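Local coordinates for phenylacetaldehyde dehydrogenase (Burkholderia cenocepacia, PDB 4O5H), which probably oxidises phenylacetaldehyde to phenylacetate with NAD+ as the electron acceptor, as a member of the aldehyde dehydrogenase family, at residues Gly320-Ile325 against Asn436-Gly441; Arg409-Glu414 against Val419-Pro424; Thr430-Ala435 against Val458-Ala463. One frame throughout, in Å; residues are numbered along the deposited sequence. Where two conformers were deposited one is given.

How the contacts relate
Contacts 1 and 2 hold the same sheet: strands 320-326 and 419-425 are neighbours in it, joined by backbone bonds from A323 to V421 and M423. Contacts 1 and 3 share helix 428-436, whose last turn offers its carbonyls to R322. Contact 2 is made by apolar side chains, valines and a methionine, with every touching residue buried. Contact 3 is also largely buried, but adds an arginine face at its edge and lies near the second subunit. Contact 1 is partly buried and the most polar: one buried arginine, its ends held by carbonyls and a tyrosine hydroxyl, meets a loop that is partly open to solvent.

Contact 1 (Gly320-Ile325 against Asn436-Gly441); sequences GSRAYI and NDTPYG
R322 reaches from its strand to the loop 436-441 and sets its guanidinium against T438, with NH2 3.4 Å from the methyl CG2. This is the tight point of the contact. The chain of R322 runs extended through chi2 and then bends at chi3 (-70°), which carries the guanidinium over to the loop. The methyl comes at the group obliquely. Threonine suits the place because its two branches do different work: OG1 stands anti to the backbone N (chi1 174°) and accepts a bond from Y440 N at 3.0 Å, forming an ST turn, while CG2 is left to pack on the arginine.

The polar ends of R322 are well occupied. NH1 donates to Y324 OH at 2.8 Å, tilted 16° from the guanidinium plane, and also to the carbonyl of L434; NH2 bonds the carbonyls of A435 and K287. These bonds satisfy NH1 and NH2 although the residue is buried, and a positive group is probably favoured there, near the negative end of the helix dipole.

Toward solvent the contact loosens. D437 lies at the centre of an inverse gamma turn, and its carbonyl O is 4.1 Å from R322 NH1, too long for a bond. Its carboxylate also stays apart, OD2 being 6.0 Å from R322 NH1, since it is engaged with Q406 and R412; at that range the opposite charges probably still attract weakly. D437 and T438 are both partly exposed, whereas R322 is buried.

The loop runs from helix 428-436 to strand 443-447. R322 projects from strand 320-326, between strands 288-292 and 419-425 of the seven-stranded sheet, touching P289 and V421, with V411 of helix 409-412 also against it.

Contact 2 (Arg409-Glu414 against Val419-Pro424); sequences RVVREE and VLVAMP
V411 and V421 are the backbone positions closest to each other, their CA atoms 6.5 Å apart, where the short helix 409-412 passes over strand 419-425. The short spacing suits compact branched valines, and V421 fills the gap by forking between two helix residues. Its CG1, placed anti to the carbonyl carbon (chi1 -61°), lies 4.0 Å from V410 CG2 and 3.9 Å from V410 O. Its other methyl, CG2, turns to V411, with 4.0 Å between V421 CG2 and V411 CG2. One strand valine therefore serves both helix valines, and both pairs cross at a slant.

M423, two residues further along the same face of the strand, completes the cluster. The bend at chi3 (-77°) folds its methyl CE along the strand toward V421, with CE 4.2 Å from V411 CG2. That V411 methyl is thus shared by V421 and M423. The long unbranched methionine lets a terminal methyl reach V411 from two residues along the strand.

The far side of the helix is polar. R409 grips E413 side-on: NE bonds OE2 at 3.1 Å, while R409 NH2 and E413 OE1 form a salt bridge at 2.9 Å. Both oxygens lie close to the guanidinium plane, but the carboxylate is turned against it: OE1 is met on the syn side, OE2 from above the carboxylate plane, 42° out of it. OE1 also bonds Y371 OH. This two-point grip and the backbone bond from E413 N to R409 O (2.8 Å) close the last turn, just where E413 leaves helical geometry.

Strand 399-402, helix 409-412 and strand 419-425 form a beta-alpha-beta unit of the seven-stranded sheet. Strand 419-425 lies between strands 399-402 and 320-326; L420 and A422 meet helix 330-343, and R322 and Y324 adjoin V421 and M423 on the helix side.

Contact 3 (Thr430-Ala435 against Val458-Ala463); sequences TAVQLA and VPRIAA
The guanidinium of R460 rests one face on V432, whose methyl CG2 sits over the centre of the group, 3.7 Å above its plane and 3.8 Å from R460 CZ. The flat cation offers a broad surface to a methyl, and the polar end goes on to form a salt bridge through NH1 with D429, in the same helix 428-436. A bend at chi3 (74°) folds the arginine over, and the two side chains cross at about a right angle. The second methyl of V432, CG1, lies 3.9 Å from R460 O.

Deeper in, I461 supplies hydrophobic filling; it was modelled in two conformers, so its contacts are less certain, but in one CD1 lies 4.0 Å from A435 CB. Alanine's small side chain lets this branch come close to the helix.

N436, which follows A435, pins the same loop through bonds to R460 O and A462 N. The loop precedes strand 465-468, outermost in the sheet within this chain, and the carbonyls of V458 and I461 accept bonds from K504 on strand 501-509 of the second subunit. This is consistent with the aldehyde dehydrogenase family, whose C-terminal strand takes part in dimer formation beside the partner's catalytic-domain sheet.

Contact 1 (Gly320-Ile325 against Asn436-Gly441)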
# COMPACT_ATOMS: atom_id res chain seq x y z
N GLY A 320 -21.00 -6.97 -12.98
CA GLY A 320 -22.02 -5.94 -12.94
C GLY A 320 -23.28 -6.45 -12.26
O GLY A 320 -24.27 -6.74 -12.91
N SER A 321 -23.23 -6.52 -10.95
CA SER A 321 -24.23 -7.23 -10.18
C SER A 321 -25.43 -6.42 -9.74
O SER A 321 -26.45 -7.00 -9.34
CB SER A 321 -23.56 -7.90 -8.96
OG SER A 321 -22.87 -6.97 -8.17
N ARG A 322 -25.35 -5.10 -9.87
CA ARG A 322 -26.48 -4.20 -9.64
C ARG A 322 -26.71 -3.35 -10.86
O ARG A 322 -25.85 -2.55 -11.22
CB ARG A 322 -26.22 -3.27 -8.46
CG ARG A 322 -26.00 -3.96 -7.14
CD ARG A 322 -25.77 -2.98 -6.01
NE ARG A 322 -24.49 -2.31 -6.10
CZ ARG A 322 -24.27 -1.03 -5.84
NH1 ARG A 322 -25.25 -0.16 -5.62
NH2 ARG A 322 -23.03 -0.57 -5.91
N ALA A 323 -27.90 -3.45 -11.48
CA ALA A 323 -28.20 -2.63 -12.63
C ALA A 323 -29.18 -1.55 -12.22
O ALA A 323 -30.23 -1.83 -11.67
CB ALA A 323 -28.75 -3.46 -13.76
N TYR A 324 -28.79 -0.30 -12.44
CA TYR A 324 -29.66 0.84 -12.21
C TYR A 324 -29.96 1.43 -13.58
O TYR A 324 -29.08 1.96 -14.26
CB TYR A 324 -28.96 1.85 -11.29
CG TYR A 324 -28.72 1.27 -9.92
CD1 TYR A 324 -29.77 1.07 -9.03
CD2 TYR A 324 -27.44 0.85 -9.54
CE1 TYR A 324 -29.53 0.52 -7.78
CE2 TYR A 324 -27.20 0.29 -8.31
CZ TYR A 324 -28.24 0.11 -7.43
OH TYR A 324 -28.01 -0.45 -6.21
N ILE A 325 -31.23 1.36 -13.97
CA ILE A 325 -31.63 1.72 -15.31
C ILE A 325 -32.69 2.82 -15.26
O ILE A 325 -33.64 2.74 -14.49
CB ILE A 325 -32.25 0.52 -16.04
CG1 ILE A 325 -31.25 -0.63 -16.07
CG2 ILE A 325 -32.70 0.91 -17.43
CD1 ILE A 325 -31.93 -1.99 -16.19
N ASN A 436 -23.03 4.40 -5.40
CA ASN A 436 -22.06 4.51 -4.32
C ASN A 436 -22.54 3.94 -2.99
O ASN A 436 -21.75 3.88 -2.06
CB ASN A 436 -21.60 5.95 -4.10
CG ASN A 436 -20.74 6.46 -5.24
OD1 ASN A 436 -19.99 5.71 -5.85
ND2 ASN A 436 -20.83 7.74 -5.51
N ASP A 437 -23.78 3.48 -2.90
CA ASP A 437 -24.34 2.92 -1.66
C ASP A 437 -23.92 1.44 -1.49
O ASP A 437 -24.74 0.50 -1.64
CB ASP A 437 -25.89 3.08 -1.68
CG ASP A 437 -26.55 2.52 -0.42
OD1 ASP A 437 -25.95 2.64 0.66
OD2 ASP A 437 -27.66 1.93 -0.53
N THR A 438 -22.64 1.27 -1.17
CA THR A 438 -21.98 -0.03 -1.06
C THR A 438 -20.70 0.21 -0.29
O THR A 438 -20.10 1.28 -0.40
CB THR A 438 -21.69 -0.66 -2.44
OG1 THR A 438 -20.93 -1.85 -2.29
CG2 THR A 438 -20.89 0.30 -3.35
N PRO A 439 -20.24 -0.79 0.48
CA PRO A 439 -18.92 -0.67 1.06
C PRO A 439 -17.81 -0.84 -0.00
O PRO A 439 -16.67 -0.51 0.27
CB PRO A 439 -18.88 -1.80 2.07
CG PRO A 439 -19.89 -2.78 1.58
CD PRO A 439 -20.98 -1.96 0.98
N TYR A 440 -18.16 -1.34 -1.20
CA TYR A 440 -17.18 -1.70 -2.21
C TYR A 440 -16.86 -0.56 -3.16
O TYR A 440 -17.47 0.51 -3.09
CB TYR A 440 -17.67 -2.92 -2.99
CG TYR A 440 -17.78 -4.15 -2.14
CD1 TYR A 440 -16.66 -4.68 -1.50
CD2 TYR A 440 -19.00 -4.79 -1.97
CE1 TYR A 440 -16.76 -5.84 -0.74
CE2 TYR A 440 -19.10 -5.93 -1.19
CZ TYR A 440 -17.97 -6.45 -0.60
OH TYR A 440 -18.07 -7.60 0.15
N GLY A 441 -15.88 -0.79 -4.03
CA GLY A 441 -15.50 0.24 -4.99
C GLY A 441 -14.56 -0.28 -6.04
O GLY A 441 -13.55 0.35 -6.31

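Contact 2 (Arg409-Glu414 against Val419-Pro424)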
# COMPACT_ATOMS: atom_id res chain seq x y z
N ARG A 409 -30.33 -8.23 1.33
CA ARG A 409 -28.99 -8.90 1.31
C ARG A 409 -28.45 -9.10 -0.09
O ARG A 409 -27.27 -8.87 -0.32
CB ARG A 409 -29.04 -10.25 1.99
CG ARG A 409 -29.44 -10.17 3.44
CD ARG A 409 -29.25 -11.50 4.13
NE ARG A 409 -27.85 -11.89 4.02
CZ ARG A 409 -27.40 -13.13 4.11
NH1 ARG A 409 -28.23 -14.13 4.36
NH2 ARG A 409 -26.09 -13.37 3.96
N VAL A 410 -29.31 -9.49 -1.03
CA VAL A 410 -28.89 -9.67 -2.43
C VAL A 410 -28.37 -8.41 -3.09
O VAL A 410 -27.59 -8.48 -4.01
CB VAL A 410 -29.97 -10.26 -3.36
CG1 VAL A 410 -30.16 -11.73 -3.07
CG2 VAL A 410 -31.29 -9.49 -3.27
N VAL A 411 -28.84 -7.25 -2.63
CA VAL A 411 -28.31 -6.00 -3.14
C VAL A 411 -27.04 -5.58 -2.40
O VAL A 411 -26.14 -5.00 -3.04
CB VAL A 411 -29.36 -4.87 -3.09
CG1 VAL A 411 -28.82 -3.57 -3.65
CG2 VAL A 411 -30.63 -5.26 -3.86
N ARG A 412 -26.96 -5.81 -1.09
CA ARG A 412 -25.84 -5.32 -0.30
C ARG A 412 -24.60 -6.19 -0.39
O ARG A 412 -23.48 -5.69 -0.37
CB ARG A 412 -26.24 -5.21 1.15
CG ARG A 412 -27.37 -4.20 1.21
CD ARG A 412 -27.25 -3.17 2.33
NE ARG A 412 -26.01 -2.40 2.21
CZ ARG A 412 -25.92 -1.17 1.68
NH1 ARG A 412 -27.00 -0.53 1.23
NH2 ARG A 412 -24.74 -0.58 1.63
N GLU A 413 -24.79 -7.50 -0.50
CA GLU A 413 -23.69 -8.45 -0.38
C GLU A 413 -23.27 -9.05 -1.72
O GLU A 413 -24.10 -9.30 -2.60
CB GLU A 413 -24.12 -9.57 0.57
CG GLU A 413 -24.36 -9.08 1.99
CD GLU A 413 -24.82 -10.18 2.92
OE1 GLU A 413 -24.42 -11.36 2.79
OE2 GLU A 413 -25.59 -9.85 3.82
N GLU A 414 -21.98 -9.32 -1.85
CA GLU A 414 -21.41 -9.99 -3.03
C GLU A 414 -21.86 -11.44 -3.08
O GLU A 414 -21.63 -12.20 -2.14
CB GLU A 414 -19.86 -9.94 -3.02
CG GLU A 414 -19.20 -10.62 -4.25
CD GLU A 414 -17.72 -10.25 -4.47
OE1 GLU A 414 -17.05 -10.05 -3.49
OE2 GLU A 414 -17.25 -10.10 -5.65
N VAL A 419 -26.20 -13.82 -10.80
CA VAL A 419 -27.37 -13.25 -10.21
C VAL A 419 -27.30 -11.73 -10.30
O VAL A 419 -26.44 -11.11 -9.69
CB VAL A 419 -27.50 -13.66 -8.73
CG1 VAL A 419 -28.77 -13.13 -8.12
CG2 VAL A 419 -27.42 -15.19 -8.57
N LEU A 420 -28.26 -11.17 -11.01
CA LEU A 420 -28.41 -9.72 -11.17
C LEU A 420 -29.56 -9.20 -10.31
O LEU A 420 -30.57 -9.86 -10.16
CB LEU A 420 -28.75 -9.41 -12.63
CG LEU A 420 -28.88 -7.93 -13.03
CD1 LEU A 420 -27.59 -7.18 -12.83
CD2 LEU A 420 -29.30 -7.81 -14.48
N VAL A 421 -29.36 -8.01 -9.72
CA VAL A 421 -30.47 -7.26 -9.14
C VAL A 421 -30.63 -6.01 -10.01
O VAL A 421 -29.63 -5.41 -10.38
CB VAL A 421 -30.29 -6.93 -7.65
CG1 VAL A 421 -30.18 -8.21 -6.85
CG2 VAL A 421 -29.05 -6.05 -7.40
N ALA A 422 -31.87 -5.65 -10.35
CA ALA A 422 -32.08 -4.53 -11.25
C ALA A 422 -33.19 -3.62 -10.74
O ALA A 422 -34.30 -4.09 -10.44
CB ALA A 422 -32.45 -5.05 -12.62
N MET A 423 -32.90 -2.32 -10.73
CA MET A 423 -33.81 -1.28 -10.19
C MET A 423 -33.81 -0.03 -11.05
O MET A 423 -32.81 0.28 -11.69
CB MET A 423 -33.37 -0.91 -8.77
CG MET A 423 -33.61 -2.01 -7.73
SD MET A 423 -32.41 -1.99 -6.36
CE MET A 423 -31.01 -2.73 -7.16
N PRO A 424 -34.92 0.73 -11.03
CA PRO A 424 -35.03 1.97 -11.75
C PRO A 424 -34.49 3.17 -11.00
O PRO A 424 -34.32 3.12 -9.80
CB PRO A 424 -36.55 2.11 -11.94
CG PRO A 424 -37.12 1.49 -10.69
CD PRO A 424 -36.20 0.34 -10.38

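Contact 3 (Thr430-Ala435 against Val458-Ala463)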
# COMPACT_ATOMS: atom_id res chain seq x y z
N THR A 430 -29.69 10.55 -8.21
CA THR A 430 -30.14 9.35 -7.51
C THR A 430 -29.35 8.13 -7.93
O THR A 430 -29.02 7.31 -7.10
CB THR A 430 -31.63 9.13 -7.75
OG1 THR A 430 -32.33 10.24 -7.21
CG2 THR A 430 -32.12 7.89 -7.02
N ALA A 431 -29.03 8.03 -9.22
CA ALA A 431 -28.24 6.92 -9.73
C ALA A 431 -26.86 6.92 -9.05
O ALA A 431 -26.38 5.86 -8.66
CB ALA A 431 -28.06 7.02 -11.24
N VAL A 432 -26.29 8.10 -8.87
CA VAL A 432 -25.00 8.23 -8.18
C VAL A 432 -25.12 7.78 -6.72
O VAL A 432 -24.28 6.99 -6.26
CB VAL A 432 -24.46 9.66 -8.23
CG1 VAL A 432 -23.26 9.85 -7.28
CG2 VAL A 432 -24.05 10.00 -9.65
N GLN A 433 -26.14 8.25 -6.01
CA GLN A 433 -26.35 7.83 -4.64
C GLN A 433 -26.48 6.29 -4.54
O GLN A 433 -25.84 5.66 -3.69
CB GLN A 433 -27.53 8.55 -4.02
CG GLN A 433 -27.79 8.20 -2.57
CD GLN A 433 -28.82 7.09 -2.39
OE1 GLN A 433 -29.88 7.01 -3.08
NE2 GLN A 433 -28.51 6.20 -1.47
N LEU A 434 -27.28 5.69 -5.42
CA LEU A 434 -27.48 4.25 -5.39
C LEU A 434 -26.19 3.51 -5.70
O LEU A 434 -25.84 2.55 -5.03
CB LEU A 434 -28.59 3.84 -6.34
CG LEU A 434 -29.98 4.37 -5.96
CD1 LEU A 434 -30.93 4.23 -7.15
CD2 LEU A 434 -30.56 3.66 -4.74
N ALA A 435 -25.47 3.98 -6.71
CA ALA A 435 -24.30 3.30 -7.18
C ALA A 435 -23.19 3.29 -6.10
O ALA A 435 -22.52 2.26 -5.92
CB ALA A 435 -23.81 3.94 -8.46
N VAL A 458 -18.53 10.24 -14.49
CA VAL A 458 -17.32 9.48 -14.23
C VAL A 458 -16.64 9.91 -12.92
O VAL A 458 -16.29 9.07 -12.13
CB VAL A 458 -16.33 9.55 -15.42
CG1 VAL A 458 -14.95 9.06 -15.00
CG2 VAL A 458 -16.85 8.67 -16.56
N PRO A 459 -16.51 11.21 -12.68
CA PRO A 459 -15.82 11.62 -11.42
C PRO A 459 -16.59 11.32 -10.16
O PRO A 459 -15.99 11.25 -9.11
CB PRO A 459 -15.73 13.15 -11.54
CG PRO A 459 -15.75 13.39 -13.00
CD PRO A 459 -16.72 12.36 -13.56
N ARG A 460 -17.89 11.11 -10.27
CA ARG A 460 -18.76 10.94 -9.09
C ARG A 460 -18.90 9.51 -8.60
O ARG A 460 -19.39 9.28 -7.48
CB ARG A 460 -20.15 11.48 -9.42
CG ARG A 460 -20.17 12.93 -9.81
CD ARG A 460 -21.59 13.41 -10.18
NE ARG A 460 -22.43 13.54 -8.99
CZ ARG A 460 -23.73 13.71 -8.98
NH1 ARG A 460 -24.44 13.77 -10.10
NH2 ARG A 460 -24.35 13.83 -7.82
N ILE A 461 -18.51 8.54 -9.43
CA ILE A 461 -18.64 7.14 -9.06
C ILE A 461 -17.36 6.70 -8.38
O ILE A 461 -16.27 6.78 -8.98
CB ILE A 461 -18.90 6.27 -10.30
CG1 ILE A 461 -20.21 6.71 -10.98
CG2 ILE A 461 -18.98 4.81 -9.91
CD1 ILE A 461 -21.37 6.75 -10.02
N ALA A 462 -17.47 6.21 -7.14
CA ALA A 462 -16.25 5.80 -6.37
C ALA A 462 -15.90 4.38 -6.67
O ALA A 462 -16.23 3.47 -5.89
CB ALA A 462 -16.45 6.00 -4.88
N ALA A 463 -15.25 4.16 -7.81
CA ALA A 463 -14.79 2.85 -8.20
C ALA A 463 -13.40 2.94 -8.84
O ALA A 463 -13.06 3.94 -9.48
CB ALA A 463 -15.73 2.20 -9.16